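PDB 3UN6: ABC transporter substrate-binding protein from Staphylococcus aureus subsp. aureus NCTC 8325, which probably serves as the substrate-binding component of an ABC-type importer and binds zinc, its natural ligand being unestablished. Local coordinates for residues A[45-50]-A[263-268]; A[50-55]-A[254-259]; A[195-200]-A[273-278]. All blocks are in the same frame, centred on the assembly; numbering follows the deposited sequence.

Contacts 1 and 2 both join helix 48-58 to the helix 254-264 region; their centres are about 8 Å apart and they share L50. F265 of contact 1 continues the packing into contact 2, its CE1 lying 4.1 Å from SE of M51. Contact 3 packs helix 195-201 on helix 269-277, which follows 254-264, its centre about 12 Å from that of contact 1; T45 CG2 meets S275 CB at 3.7 Å. Contacts 2 and 3, about 16 Å apart between centres, are joined by a probable hydrogen bond from R254 NE to A276 O, 3.3 Å. H46 of contact 1 binds zinc, whereas the S275 side chain stays about 12 Å from a zinc ion.

Contact 1: A[45-50]-A[263-268]; sequences THSANL and HHFKQS. With ZN (zinc ion), chain B; PO4 (phosphate ion), chain D.
The hydroxyl of S47 has two carbonyl acceptors, L42 O, the stronger, and I44 O, for its one proton, while the F265 ring approaches it from the other segment, CZ lying 4.2 Å from S47 OG. The contact belongs to a type 2 periplasmic-binding-protein fold: residues 45-50 lead from strand 36-41 of the five-strand sheet into helix 48-58, and F265 leaves helical geometry just beyond helix 254-264. S47 OG sits between its own backbone N and carbonyl carbon (chi1 75°), which turns it back toward the preceding loop. Its polar needs are met there, so the phenyl ring adds only apolar cover. F265 CE2 comes within 4.4 Å of T45 N; the ring is oblique to both polar atoms. No hydrogen bond crosses between the segments, and the three touching residues are buried. The T45 hydroxyl turns elsewhere, to T279, and T45 O accepts from A48 N at 3.2 Å as well as bonding the hydroxyl of Y281. This short turn also carries a zinc ligand. H46 points away from F265 and gives ND1 to zinc at 2.1 Å; C220 SG, C221 SG and a water at 2.4 Å also bind the metal. F265 and the zinc lie on different sides of the turn. Past F265 the chain makes an inverse gamma turn centred on K266, closed by a weak bond from Q267 N to F265 O, before S268 takes the N-cap of helix 269-277. K266 extends outward, its chain bent at chi3 (-68°), to a phosphate probably from the crystallisation liquor and also held by K71: NZ donates to phosphate O1 at 3.0 Å.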
ATOM      1  N   THR A  45       4.393  -2.466  -5.363  1.00 22.40           N
ATOM      2  CA  THR A  45       4.752  -3.730  -4.685  1.00 22.56           C
ATOM      3  C   THR A  45       3.752  -4.115  -3.600  1.00 22.38           C
ATOM      4  O   THR A  45       3.645  -5.293  -3.237  1.00 23.76           O
ATOM      5  CB  THR A  45       6.138  -3.685  -4.022  1.00 23.39           C
ATOM      6  OG1 THR A  45       6.129  -2.760  -2.927  1.00 23.84           O
ATOM      7  CG2 THR A  45       7.227  -3.316  -5.037  1.00 21.86           C
ATOM      8  N   HIS A  46       3.003  -3.143  -3.098  1.00 20.92           N
ATOM      9  CA  HIS A  46       2.061  -3.432  -2.042  1.00 21.84           C
ATOM     10  C   HIS A  46       0.889  -4.272  -2.487  1.00 22.35           C
ATOM     11  O   HIS A  46       0.175  -4.820  -1.643  1.00 23.38           O
ATOM     12  CB  HIS A  46       1.562  -2.159  -1.356  1.00 20.92           C
ATOM     13  CG  HIS A  46       2.660  -1.342  -0.759  1.00 22.18           C
ATOM     14  ND1 HIS A  46       2.437  -0.126  -0.165  1.00 20.05           N
ATOM     15  CD2 HIS A  46       3.999  -1.545  -0.719  1.00 23.17           C
ATOM     16  CE1 HIS A  46       3.584   0.370   0.258  1.00 26.46           C
ATOM     17  NE2 HIS A  46       4.550  -0.472  -0.070  1.00 23.74           N
ATOM     18  N   SER A  47       0.703  -4.398  -3.795  1.00 22.07           N
ATOM     19  CA  SER A  47      -0.399  -5.189  -4.319  1.00 21.67           C
ATOM     20  C   SER A  47       0.059  -6.438  -5.040  1.00 22.83           C
ATOM     21  O   SER A  47      -0.772  -7.160  -5.572  1.00 24.86           O
ATOM     22  CB  SER A  47      -1.223  -4.319  -5.302  1.00 22.02           C
ATOM     23  OG  SER A  47      -0.524  -4.164  -6.520  1.00 26.30           O
ATOM     24  N   ALA A  48       1.369  -6.714  -5.043  1.00 23.50           N
ATOM     25  CA  ALA A  48       1.951  -7.808  -5.816  1.00 23.17           C
ATOM     26  C   ALA A  48       1.520  -9.209  -5.369  1.00 24.13           C
ATOM     27  O   ALA A  48       1.560 -10.135  -6.169  1.00 23.22           O
ATOM     28  CB  ALA A  48       3.472  -7.704  -5.798  1.00 23.31           C
ATOM     29  N   ASN A  49       1.106  -9.368  -4.111  1.00 22.70           N
ATOM     30  CA  ASN A  49       0.632 -10.681  -3.663  1.00 24.13           C
ATOM     31  C   ASN A  49      -0.666 -11.077  -4.390  1.00 24.29           C
ATOM     32  O   ASN A  49      -0.965 -12.241  -4.494  1.00 25.16           O
ATOM     33  CB  ASN A  49       0.431 -10.762  -2.146  1.00 24.40           C
ATOM     34  CG  ASN A  49       0.338 -12.202  -1.657  1.00 23.05           C
ATOM     35  OD1 ASN A  49       1.138 -13.045  -2.035  1.00 26.12           O
ATOM     36  ND2 ASN A  49      -0.645 -12.484  -0.834  1.00 23.82           N
ATOM     37  N   LEU A  50      -1.422 -10.106  -4.892  1.00 26.10           N
ATOM     38  CA  LEU A  50      -2.609 -10.416  -5.703  1.00 26.74           C
ATOM     39  C   LEU A  50      -2.196 -11.078  -7.027  1.00 28.17           C
ATOM     40  O   LEU A  50      -2.898 -11.978  -7.515  1.00 29.13           O
ATOM     41  CB  LEU A  50      -3.427  -9.157  -6.004  1.00 25.92           C
ATOM     42  CG  LEU A  50      -4.228  -8.566  -4.853  1.00 25.95           C
ATOM     43  CD1 LEU A  50      -4.863  -7.261  -5.305  1.00 30.51           C
ATOM     44  CD2 LEU A  50      -5.275  -9.559  -4.389  1.00 29.51           C
ATOM     45  N   HIS A 263       6.435  -9.493 -14.821  1.00 28.95           N
ATOM     46  CA  HIS A 263       5.390  -9.932 -15.693  1.00 31.13           C
ATOM     47  C   HIS A 263       4.251  -8.912 -15.818  1.00 31.58           C
ATOM     48  O   HIS A 263       3.865  -8.538 -16.925  1.00 34.04           O
ATOM     49  CB  HIS A 263       4.838 -11.268 -15.188  1.00 32.03           C
ATOM     50  CG  HIS A 263       3.767 -11.837 -16.064  1.00 35.66           C
ATOM     51  ND1 HIS A 263       4.039 -12.664 -17.130  1.00 40.77           N
ATOM     52  CD2 HIS A 263       2.421 -11.678 -16.046  1.00 38.94           C
ATOM     53  CE1 HIS A 263       2.907 -13.004 -17.724  1.00 41.71           C
ATOM     54  NE2 HIS A 263       1.910 -12.416 -17.087  1.00 41.93           N
ATOM     55  N   HIS A 264       3.753  -8.444 -14.678  1.00 30.89           N
ATOM     56  CA  HIS A 264       2.580  -7.571 -14.612  1.00 31.86           C
ATOM     57  C   HIS A 264       2.803  -6.083 -14.686  1.00 32.01           C
ATOM     58  O   HIS A 264       1.940  -5.362 -15.201  1.00 33.38           O
ATOM     59  CB  HIS A 264       1.820  -7.834 -13.309  1.00 31.37           C
ATOM     60  CG  HIS A 264       1.105  -9.144 -13.288  1.00 35.25           C
ATOM     61  ND1 HIS A 264       1.697 -10.313 -12.853  1.00 35.99           N
ATOM     62  CD2 HIS A 264      -0.155  -9.472 -13.661  1.00 36.39           C
ATOM     63  CE1 HIS A 264       0.824 -11.302 -12.947  1.00 36.77           C
ATOM     64  NE2 HIS A 264      -0.302 -10.821 -13.442  1.00 35.56           N
ATOM     65  N   PHE A 265       3.914  -5.593 -14.154  1.00 30.75           N
ATOM     66  CA  PHE A 265       4.112  -4.149 -14.120  1.00 30.52           C
ATOM     67  C   PHE A 265       4.922  -3.554 -15.272  1.00 31.37           C
ATOM     68  O   PHE A 265       5.874  -4.167 -15.779  1.00 30.41           O
ATOM     69  CB  PHE A 265       4.737  -3.725 -12.784  1.00 30.55           C
ATOM     70  CG  PHE A 265       3.973  -4.160 -11.573  1.00 31.89           C
ATOM     71  CD1 PHE A 265       2.620  -4.490 -11.637  1.00 34.29           C
ATOM     72  CD2 PHE A 265       4.574  -4.113 -10.335  1.00 33.70           C
ATOM     73  CE1 PHE A 265       1.930  -4.858 -10.504  1.00 35.49           C
ATOM     74  CE2 PHE A 265       3.877  -4.469  -9.191  1.00 33.85           C
ATOM     75  CZ  PHE A 265       2.556  -4.837  -9.274  1.00 36.15           C
ATOM     76  N   LYS A 266       4.538  -2.336 -15.663  1.00 32.35           N
ATOM     77  CA  LYS A 266       5.251  -1.578 -16.679  1.00 33.37           C
ATOM     78  C   LYS A 266       6.502  -0.941 -16.065  1.00 32.66           C
ATOM     79  O   LYS A 266       6.597   0.290 -15.945  1.00 33.73           O
ATOM     80  CB  LYS A 266       4.361  -0.487 -17.316  1.00 34.27           C
ATOM     81  CG  LYS A 266       3.305  -1.026 -18.260  1.00 39.65           C
ATOM     82  CD  LYS A 266       2.493   0.072 -18.942  1.00 45.74           C
ATOM     83  CE  LYS A 266       1.615   0.824 -17.937  1.00 50.17           C
ATOM     84  NZ  LYS A 266       0.718   1.851 -18.557  1.00 53.48           N
ATOM     85  N   GLN A 267       7.452  -1.791 -15.686  1.00 29.96           N
ATOM     86  CA  GLN A 267       8.722  -1.367 -15.128  1.00 29.94           C
ATOM     87  C   GLN A 267       9.774  -2.363 -15.575  1.00 29.09           C
ATOM     88  O   GLN A 267       9.465  -3.520 -15.871  1.00 28.53           O
ATOM     89  CB  GLN A 267       8.682  -1.374 -13.579  1.00 28.86           C
ATOM     90  CG  GLN A 267       7.530  -0.560 -12.950  1.00 29.88           C
ATOM     91  CD  GLN A 267       7.636   0.929 -13.220  1.00 30.08           C
ATOM     92  OE1 GLN A 267       8.682   1.414 -13.651  1.00 32.11           O
ATOM     93  NE2 GLN A 267       6.550   1.667 -12.952  1.00 32.17           N
ATOM     94  N   SER A 268      11.015  -1.919 -15.604  1.00 30.07           N
ATOM     95  CA  SER A 268      12.116  -2.805 -15.959  1.00 29.97           C
ATOM     96  C   SER A 268      12.495  -3.694 -14.764  1.00 29.04           C
ATOM     97  O   SER A 268      12.104  -3.440 -13.612  1.00 26.74           O
ATOM     98  CB  SER A 268      13.326  -1.995 -16.390  1.00 31.23           C
ATOM     99  OG  SER A 268      13.629  -1.025 -15.421  1.00 33.07           O
TER
HETATM  100 ZN    ZN B 325       0.695   0.968   0.299  1.00 23.00          ZN
HETATM  101  P   PO4 D 327      -2.155  -0.198 -20.105  0.50 42.53           P
HETATM  102  O1  PO4 D 327      -0.746   0.096 -20.567  0.50 38.59           O
HETATM  103  O2  PO4 D 327      -2.238  -1.629 -19.642  0.50 42.52           O
HETATM  104  O3  PO4 D 327      -2.511   0.704 -18.952  0.50 39.38           O
HETATM  105  O4  PO4 D 327      -3.093   0.008 -21.270  0.50 42.28           O
HETATM  106  O   HOH W   1       0.860   2.745  -1.288  1.00 17.68           O

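Contact 2: A[50-55]-A[254-259]; sequences LMMTKK and RKQSVD
Q256 meets two side chains of helix 48-58 at once, crossing that of M52 at about a right angle and facing that of K55 from the opposite direction. M52, present as selenomethionine, has CG anti to its backbone N (chi1 -179°) and bends at chi2 (67°), which brings SE to 4.0 Å from OE1 of Q256. K55 instead runs straight out, extended along its whole length, until NZ stands 3.6 Å from Q256 NE2. Both of these nitrogens are donors, so the approach is contact without a hydrogen bond. The Q256 amide thus puts OE1 beside selenium and NE2 beside the lysine nitrogen, both as van der Waals contacts only. D259 keeps OD2 7.0 Å from K55 NZ, too far for a salt bridge, and at most a weak long-range attraction would be expected; its OD1 pairs with R269. The helices stand well apart here, M52 CA to S257 CA being 8.0 Å. M52 lies between them, packing also on I260 and on S247 and K250 of helix 234-250, while the other flank of helix 48-58 lies on strand 66-71, where K54 NZ bonds L67 O.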
ATOM      1  N   LEU A  50      -1.422 -10.106  -4.892  1.00 26.10           N
ATOM      2  CA  LEU A  50      -2.609 -10.416  -5.703  1.00 26.74           C
ATOM      3  C   LEU A  50      -2.196 -11.078  -7.027  1.00 28.17           C
ATOM      4  O   LEU A  50      -2.898 -11.978  -7.515  1.00 29.13           O
ATOM      5  CB  LEU A  50      -3.427  -9.157  -6.004  1.00 25.92           C
ATOM      6  CG  LEU A  50      -4.228  -8.566  -4.853  1.00 25.95           C
ATOM      7  CD1 LEU A  50      -4.863  -7.261  -5.305  1.00 30.51           C
ATOM      8  CD2 LEU A  50      -5.275  -9.559  -4.389  1.00 29.51           C
HETATM    9  N   MSE A  51      -1.065 -10.634  -7.598  1.00 28.44           N
HETATM   10  CA  MSE A  51      -0.556 -11.196  -8.856  1.00 29.87           C
HETATM   11  C   MSE A  51      -0.148 -12.648  -8.591  1.00 28.36           C
HETATM   12  O   MSE A  51      -0.441 -13.563  -9.378  1.00 27.09           O
HETATM   13  CB  MSE A  51       0.677 -10.434  -9.374  1.00 31.09           C
HETATM   14  CG  MSE A  51       0.666  -8.866  -9.397  1.00 35.69           C
HETATM   15 SE   MSE A  51      -0.729  -7.953 -10.384  1.00 48.60          SE
HETATM   16  CE  MSE A  51      -2.096  -7.811  -8.964  1.00 40.67           C
HETATM   17  N   MSE A  52       0.547 -12.868  -7.479  1.00 26.60           N
HETATM   18  CA  MSE A  52       0.946 -14.225  -7.122  1.00 26.87           C
HETATM   19  C   MSE A  52      -0.288 -15.108  -6.931  1.00 26.63           C
HETATM   20  O   MSE A  52      -0.301 -16.263  -7.392  1.00 28.37           O
HETATM   21  CB  MSE A  52       1.792 -14.243  -5.855  1.00 26.12           C
HETATM   22  CG  MSE A  52       2.223 -15.591  -5.477  1.00 30.15           C
HETATM   23 SE   MSE A  52       3.498 -16.380  -6.789  1.00 42.41          SE
HETATM   24  CE  MSE A  52       3.131 -18.227  -6.386  1.00 42.78           C
ATOM     25  N   THR A  53      -1.316 -14.573  -6.265  1.00 24.79           N
ATOM     26  CA  THR A  53      -2.557 -15.325  -6.016  1.00 25.92           C
ATOM     27  C   THR A  53      -3.164 -15.790  -7.335  1.00 25.87           C
ATOM     28  O   THR A  53      -3.555 -16.946  -7.476  1.00 26.18           O
ATOM     29  CB  THR A  53      -3.569 -14.488  -5.204  1.00 24.81           C
ATOM     30  OG1 THR A  53      -2.948 -14.070  -3.981  1.00 24.65           O
ATOM     31  CG2 THR A  53      -4.823 -15.290  -4.892  1.00 26.39           C
ATOM     32  N   LYS A  54      -3.224 -14.869  -8.291  1.00 25.66           N
ATOM     33  CA  LYS A  54      -3.690 -15.123  -9.639  1.00 28.23           C
ATOM     34  C   LYS A  54      -2.872 -16.243 -10.299  1.00 30.02           C
ATOM     35  O   LYS A  54      -3.438 -17.166 -10.882  1.00 32.07           O
ATOM     36  CB  LYS A  54      -3.572 -13.825 -10.453  1.00 29.19           C
ATOM     37  CG  LYS A  54      -4.030 -13.884 -11.892  1.00 32.54           C
ATOM     38  CD  LYS A  54      -5.483 -14.148 -11.995  1.00 35.50           C
ATOM     39  CE  LYS A  54      -5.926 -14.017 -13.421  1.00 36.53           C
ATOM     40  NZ  LYS A  54      -7.314 -14.479 -13.558  1.00 38.64           N
ATOM     41  N   LYS A  55      -1.547 -16.197 -10.166  1.00 29.09           N
ATOM     42  CA  LYS A  55      -0.716 -17.221 -10.768  1.00 30.29           C
ATOM     43  C   LYS A  55      -0.985 -18.586 -10.121  1.00 31.18           C
ATOM     44  O   LYS A  55      -1.084 -19.601 -10.802  1.00 31.66           O
ATOM     45  CB  LYS A  55       0.761 -16.882 -10.664  1.00 31.10           C
ATOM     46  CG  LYS A  55       1.627 -17.914 -11.371  1.00 35.47           C
ATOM     47  CD  LYS A  55       3.116 -17.689 -11.179  1.00 39.13           C
ATOM     48  CE  LYS A  55       3.912 -18.790 -11.918  1.00 42.33           C
ATOM     49  NZ  LYS A  55       5.365 -18.729 -11.626  1.00 45.87           N
ATOM     50  N   ARG A 254      12.718 -14.017  -2.941  1.00 47.59           N
ATOM     51  CA  ARG A 254      12.920 -12.829  -3.800  1.00 47.33           C
ATOM     52  C   ARG A 254      12.928 -13.023  -5.304  1.00 46.35           C
ATOM     53  O   ARG A 254      12.522 -12.109  -6.030  1.00 45.20           O
ATOM     54  CB  ARG A 254      14.188 -12.049  -3.444  1.00 48.81           C
ATOM     55  CG  ARG A 254      13.907 -10.737  -2.748  1.00 51.43           C
ATOM     56  CD  ARG A 254      13.607 -10.863  -1.287  1.00 55.42           C
ATOM     57  NE  ARG A 254      13.218  -9.551  -0.767  1.00 58.71           N
ATOM     58  CZ  ARG A 254      13.286  -9.192   0.508  1.00 61.12           C
ATOM     59  NH1 ARG A 254      12.900  -7.977   0.869  1.00 64.12           N
ATOM     60  NH2 ARG A 254      13.757 -10.027   1.421  1.00 62.89           N
ATOM     61  N   LYS A 255      13.424 -14.156  -5.787  1.00 45.99           N
ATOM     62  CA  LYS A 255      13.424 -14.380  -7.233  1.00 46.63           C
ATOM     63  C   LYS A 255      11.985 -14.320  -7.723  1.00 43.81           C
ATOM     64  O   LYS A 255      11.706 -13.668  -8.716  1.00 42.52           O
ATOM     65  CB  LYS A 255      14.040 -15.723  -7.647  1.00 47.99           C
ATOM     66  CG  LYS A 255      13.879 -15.987  -9.164  1.00 50.44           C
ATOM     67  CD  LYS A 255      14.245 -17.399  -9.582  1.00 55.16           C
ATOM     68  CE  LYS A 255      13.800 -17.680 -11.026  1.00 55.46           C
ATOM     69  NZ  LYS A 255      14.134 -19.066 -11.462  1.00 59.95           N
ATOM     70  N   GLN A 256      11.103 -15.031  -7.016  1.00 42.29           N
ATOM     71  CA  GLN A 256       9.677 -15.077  -7.335  1.00 40.67           C
ATOM     72  C   GLN A 256       8.981 -13.724  -7.311  1.00 37.05           C
ATOM     73  O   GLN A 256       8.232 -13.417  -8.232  1.00 37.18           O
ATOM     74  CB  GLN A 256       8.933 -16.048  -6.404  1.00 41.16           C
ATOM     75  CG  GLN A 256       8.639 -17.436  -7.020  1.00 46.92           C
ATOM     76  CD  GLN A 256       7.473 -17.396  -8.052  1.00 49.67           C
ATOM     77  OE1 GLN A 256       7.068 -16.323  -8.518  1.00 48.48           O
ATOM     78  NE2 GLN A 256       6.941 -18.568  -8.394  1.00 52.78           N
ATOM     79  N   SER A 257       9.199 -12.922  -6.274  1.00 33.75           N
ATOM     80  CA  SER A 257       8.505 -11.636  -6.203  1.00 32.03           C
ATOM     81  C   SER A 257       8.901 -10.757  -7.390  1.00 31.11           C
ATOM     82  O   SER A 257       8.045 -10.063  -7.954  1.00 29.88           O
ATOM     83  CB  SER A 257       8.738 -10.916  -4.870  1.00 31.59           C
ATOM     84  OG  SER A 257      10.118 -10.755  -4.599  1.00 32.61           O
ATOM     85  N   VAL A 258      10.181 -10.804  -7.770  1.00 27.73           N
ATOM     86  CA  VAL A 258      10.668 -10.048  -8.931  1.00 28.83           C
ATOM     87  C   VAL A 258       9.992 -10.562 -10.192  1.00 28.23           C
ATOM     88  O   VAL A 258       9.438  -9.789 -10.953  1.00 27.44           O
ATOM     89  CB  VAL A 258      12.233 -10.126  -9.117  1.00 29.11           C
ATOM     90  CG1 VAL A 258      12.653  -9.497 -10.461  1.00 29.84           C
ATOM     91  CG2 VAL A 258      12.968  -9.436  -7.928  1.00 30.16           C
ATOM     92  N   ASP A 259      10.043 -11.876 -10.403  1.00 29.94           N
ATOM     93  CA  ASP A 259       9.439 -12.505 -11.593  1.00 31.47           C
ATOM     94  C   ASP A 259       7.932 -12.183 -11.710  1.00 30.59           C
ATOM     95  O   ASP A 259       7.441 -11.876 -12.797  1.00 30.86           O
ATOM     96  CB  ASP A 259       9.675 -14.026 -11.576  1.00 32.89           C
ATOM     97  CG  ASP A 259      11.171 -14.408 -11.738  1.00 35.90           C
ATOM     98  OD1 ASP A 259      11.950 -13.602 -12.286  1.00 35.80           O
ATOM     99  OD2 ASP A 259      11.553 -15.526 -11.322  1.00 37.79           O
TER

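Contact 3: A[195-200]-A[273-278]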
ATOM      1  N   PHE A 195       7.742   3.373  -7.369  1.00 23.68           N
ATOM      2  CA  PHE A 195       7.765   4.782  -7.763  1.00 24.97           C
ATOM      3  C   PHE A 195       8.912   5.616  -7.206  1.00 26.13           C
ATOM      4  O   PHE A 195       9.160   6.712  -7.689  1.00 28.59           O
ATOM      5  CB  PHE A 195       6.362   5.399  -7.651  1.00 25.47           C
ATOM      6  CG  PHE A 195       5.410   4.769  -8.619  1.00 24.76           C
ATOM      7  CD1 PHE A 195       5.497   5.084  -9.986  1.00 27.13           C
ATOM      8  CD2 PHE A 195       4.561   3.755  -8.218  1.00 23.01           C
ATOM      9  CE1 PHE A 195       4.681   4.461 -10.927  1.00 29.67           C
ATOM     10  CE2 PHE A 195       3.714   3.113  -9.159  1.00 25.58           C
ATOM     11  CZ  PHE A 195       3.796   3.471 -10.525  1.00 27.45           C
ATOM     12  N   GLY A 196       9.655   5.072  -6.244  1.00 26.03           N
ATOM     13  CA  GLY A 196      10.854   5.746  -5.753  1.00 26.18           C
ATOM     14  C   GLY A 196      12.006   5.368  -6.667  1.00 27.63           C
ATOM     15  O   GLY A 196      12.719   6.235  -7.198  1.00 26.17           O
ATOM     16  N   ALA A 197      12.173   4.061  -6.872  1.00 26.58           N
ATOM     17  CA  ALA A 197      13.213   3.565  -7.738  1.00 27.29           C
ATOM     18  C   ALA A 197      13.053   4.212  -9.119  1.00 28.95           C
ATOM     19  O   ALA A 197      14.040   4.581  -9.747  1.00 28.49           O
ATOM     20  CB  ALA A 197      13.146   2.053  -7.835  1.00 27.67           C
ATOM     21  N   LEU A 198      11.809   4.374  -9.579  1.00 27.86           N
ATOM     22  CA  LEU A 198      11.568   4.992 -10.886  1.00 29.16           C
ATOM     23  C   LEU A 198      12.051   6.447 -10.871  1.00 31.36           C
ATOM     24  O   LEU A 198      12.651   6.904 -11.841  1.00 31.09           O
ATOM     25  CB  LEU A 198      10.092   4.914 -11.284  1.00 28.93           C
ATOM     26  CG  LEU A 198       9.761   5.387 -12.694  1.00 27.65           C
ATOM     27  CD1 LEU A 198      10.496   4.562 -13.749  1.00 27.75           C
ATOM     28  CD2 LEU A 198       8.237   5.361 -12.944  1.00 24.71           C
ATOM     29  N   GLY A 199      11.810   7.161  -9.770  1.00 30.93           N
ATOM     30  CA  GLY A 199      12.305   8.535  -9.635  1.00 33.22           C
ATOM     31  C   GLY A 199      13.821   8.629  -9.825  1.00 35.40           C
ATOM     32  O   GLY A 199      14.329   9.579 -10.434  1.00 36.40           O
ATOM     33  N   GLU A 200      14.551   7.641  -9.315  1.00 36.13           N
ATOM     34  CA  GLU A 200      16.000   7.631  -9.468  1.00 38.62           C
ATOM     35  C   GLU A 200      16.377   7.408 -10.914  1.00 40.35           C
ATOM     36  O   GLU A 200      17.227   8.095 -11.431  1.00 39.80           O
ATOM     37  CB  GLU A 200      16.650   6.545  -8.617  1.00 38.92           C
ATOM     38  CG  GLU A 200      16.530   6.771  -7.137  1.00 41.17           C
ATOM     39  CD  GLU A 200      17.421   5.837  -6.329  1.00 46.24           C
ATOM     40  OE1 GLU A 200      17.787   4.755  -6.841  1.00 53.95           O
ATOM     41  OE2 GLU A 200      17.752   6.177  -5.171  1.00 48.01           O
ATOM     42  N   THR A 273      13.699  -5.140  -9.115  1.00 23.68           N
ATOM     43  CA  THR A 273      14.612  -5.843  -8.205  1.00 24.72           C
ATOM     44  C   THR A 273      14.851  -4.941  -6.994  1.00 24.39           C
ATOM     45  O   THR A 273      14.755  -5.381  -5.852  1.00 24.86           O
ATOM     46  CB  THR A 273      15.921  -6.197  -8.895  1.00 25.73           C
ATOM     47  OG1 THR A 273      15.623  -7.074  -9.984  1.00 28.66           O
ATOM     48  CG2 THR A 273      16.867  -6.914  -7.927  1.00 24.08           C
ATOM     49  N   GLN A 274      15.143  -3.666  -7.241  1.00 23.86           N
ATOM     50  CA  GLN A 274      15.303  -2.713  -6.144  1.00 24.20           C
ATOM     51  C   GLN A 274      14.008  -2.637  -5.298  1.00 23.35           C
ATOM     52  O   GLN A 274      14.051  -2.649  -4.060  1.00 24.57           O
ATOM     53  CB  GLN A 274      15.669  -1.331  -6.701  1.00 24.56           C
ATOM     54  CG  GLN A 274      15.759  -0.223  -5.645  1.00 27.21           C
ATOM     55  CD  GLN A 274      16.317   1.052  -6.241  1.00 32.14           C
ATOM     56  OE1 GLN A 274      17.098   1.002  -7.180  1.00 36.03           O
ATOM     57  NE2 GLN A 274      15.929   2.185  -5.703  1.00 31.56           N
ATOM     58  N   SER A 275      12.862  -2.580  -5.981  1.00 22.91           N
ATOM     59  CA  SER A 275      11.558  -2.473  -5.335  1.00 21.17           C
ATOM     60  C   SER A 275      11.254  -3.685  -4.460  1.00 23.91           C
ATOM     61  O   SER A 275      10.783  -3.544  -3.325  1.00 21.93           O
ATOM     62  CB  SER A 275      10.473  -2.315  -6.400  1.00 21.99           C
ATOM     63  OG  SER A 275      10.658  -1.100  -7.139  1.00 20.76           O
ATOM     64  N   ALA A 276      11.543  -4.867  -5.000  1.00 23.45           N
ATOM     65  CA  ALA A 276      11.300  -6.112  -4.311  1.00 25.86           C
ATOM     66  C   ALA A 276      12.272  -6.323  -3.152  1.00 26.53           C
ATOM     67  O   ALA A 276      11.894  -6.902  -2.126  1.00 26.61           O
ATOM     68  CB  ALA A 276      11.390  -7.277  -5.299  1.00 25.73           C
ATOM     69  N   ALA A 277      13.509  -5.844  -3.307  1.00 26.13           N
ATOM     70  CA  ALA A 277      14.505  -5.983  -2.260  1.00 26.38           C
ATOM     71  C   ALA A 277      14.025  -5.346  -0.956  1.00 27.26           C
ATOM     72  O   ALA A 277      14.303  -5.886   0.103  1.00 27.41           O
ATOM     73  CB  ALA A 277      15.836  -5.389  -2.674  1.00 25.98           C
ATOM     74  N   TRP A 278      13.277  -4.238  -1.029  1.00 26.03           N
ATOM     75  CA  TRP A 278      12.836  -3.530   0.188  1.00 26.67           C
ATOM     76  C   TRP A 278      11.394  -3.793   0.633  1.00 25.39           C
ATOM     77  O   TRP A 278      10.905  -3.157   1.575  1.00 24.26           O
ATOM     78  CB  TRP A 278      13.104  -2.016   0.046  1.00 28.06           C
ATOM     79  CG  TRP A 278      14.562  -1.699  -0.025  1.00 29.82           C
ATOM     80  CD1 TRP A 278      15.366  -1.708  -1.151  1.00 24.17           C
ATOM     81  CD2 TRP A 278      15.426  -1.409   1.078  1.00 34.74           C
ATOM     82  NE1 TRP A 278      16.654  -1.415  -0.804  1.00 32.01           N
ATOM     83  CE2 TRP A 278      16.722  -1.220   0.552  1.00 32.15           C
ATOM     84  CE3 TRP A 278      15.225  -1.257   2.456  1.00 36.87           C
ATOM     85  CZ2 TRP A 278      17.803  -0.878   1.347  1.00 36.95           C
ATOM     86  CZ3 TRP A 278      16.299  -0.919   3.247  1.00 38.60           C
ATOM     87  CH2 TRP A 278      17.577  -0.739   2.695  1.00 40.60           C
TER
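The Q274 amide and the E200 carboxylate meet with their planes 68° apart, and the methyl of A197 packs against the same amide, CB lying 3.5 Å from NE2 and 3.7 Å from CD. This is a helix-helix contact in the periplasmic-binding-protein fold: helix 195-201, which follows strand 188-192 of the six-strand sheet, packs against helix 269-277. The axes of the segments 195-200 and 273-277 approach to 9.3 Å at 141°, closer to antiparallel than perpendicular. Q274 places CG anti to its backbone N and then runs out extended, which carries its amide past A197 to the end of E200. There Q274 NE2 donates to E200 OE1 at 3.4 Å, fairly straight (161°) but weak. OE2 bonds the T207 hydroxyl, the stronger hold on the carboxylate. At the nearest backbone point, A197 CA to S275 CA is 6.7 Å, a closeness that the small alanine and serine permit. Nearby, the W278 ring stacks with H210 and has Q274 O at its edge, in plane. S275 spends its hydroxyl on V271 O, one turn back in its own helix, and offers the methyl of A197 only van der Waals contact, OG to CB 4.1 Å.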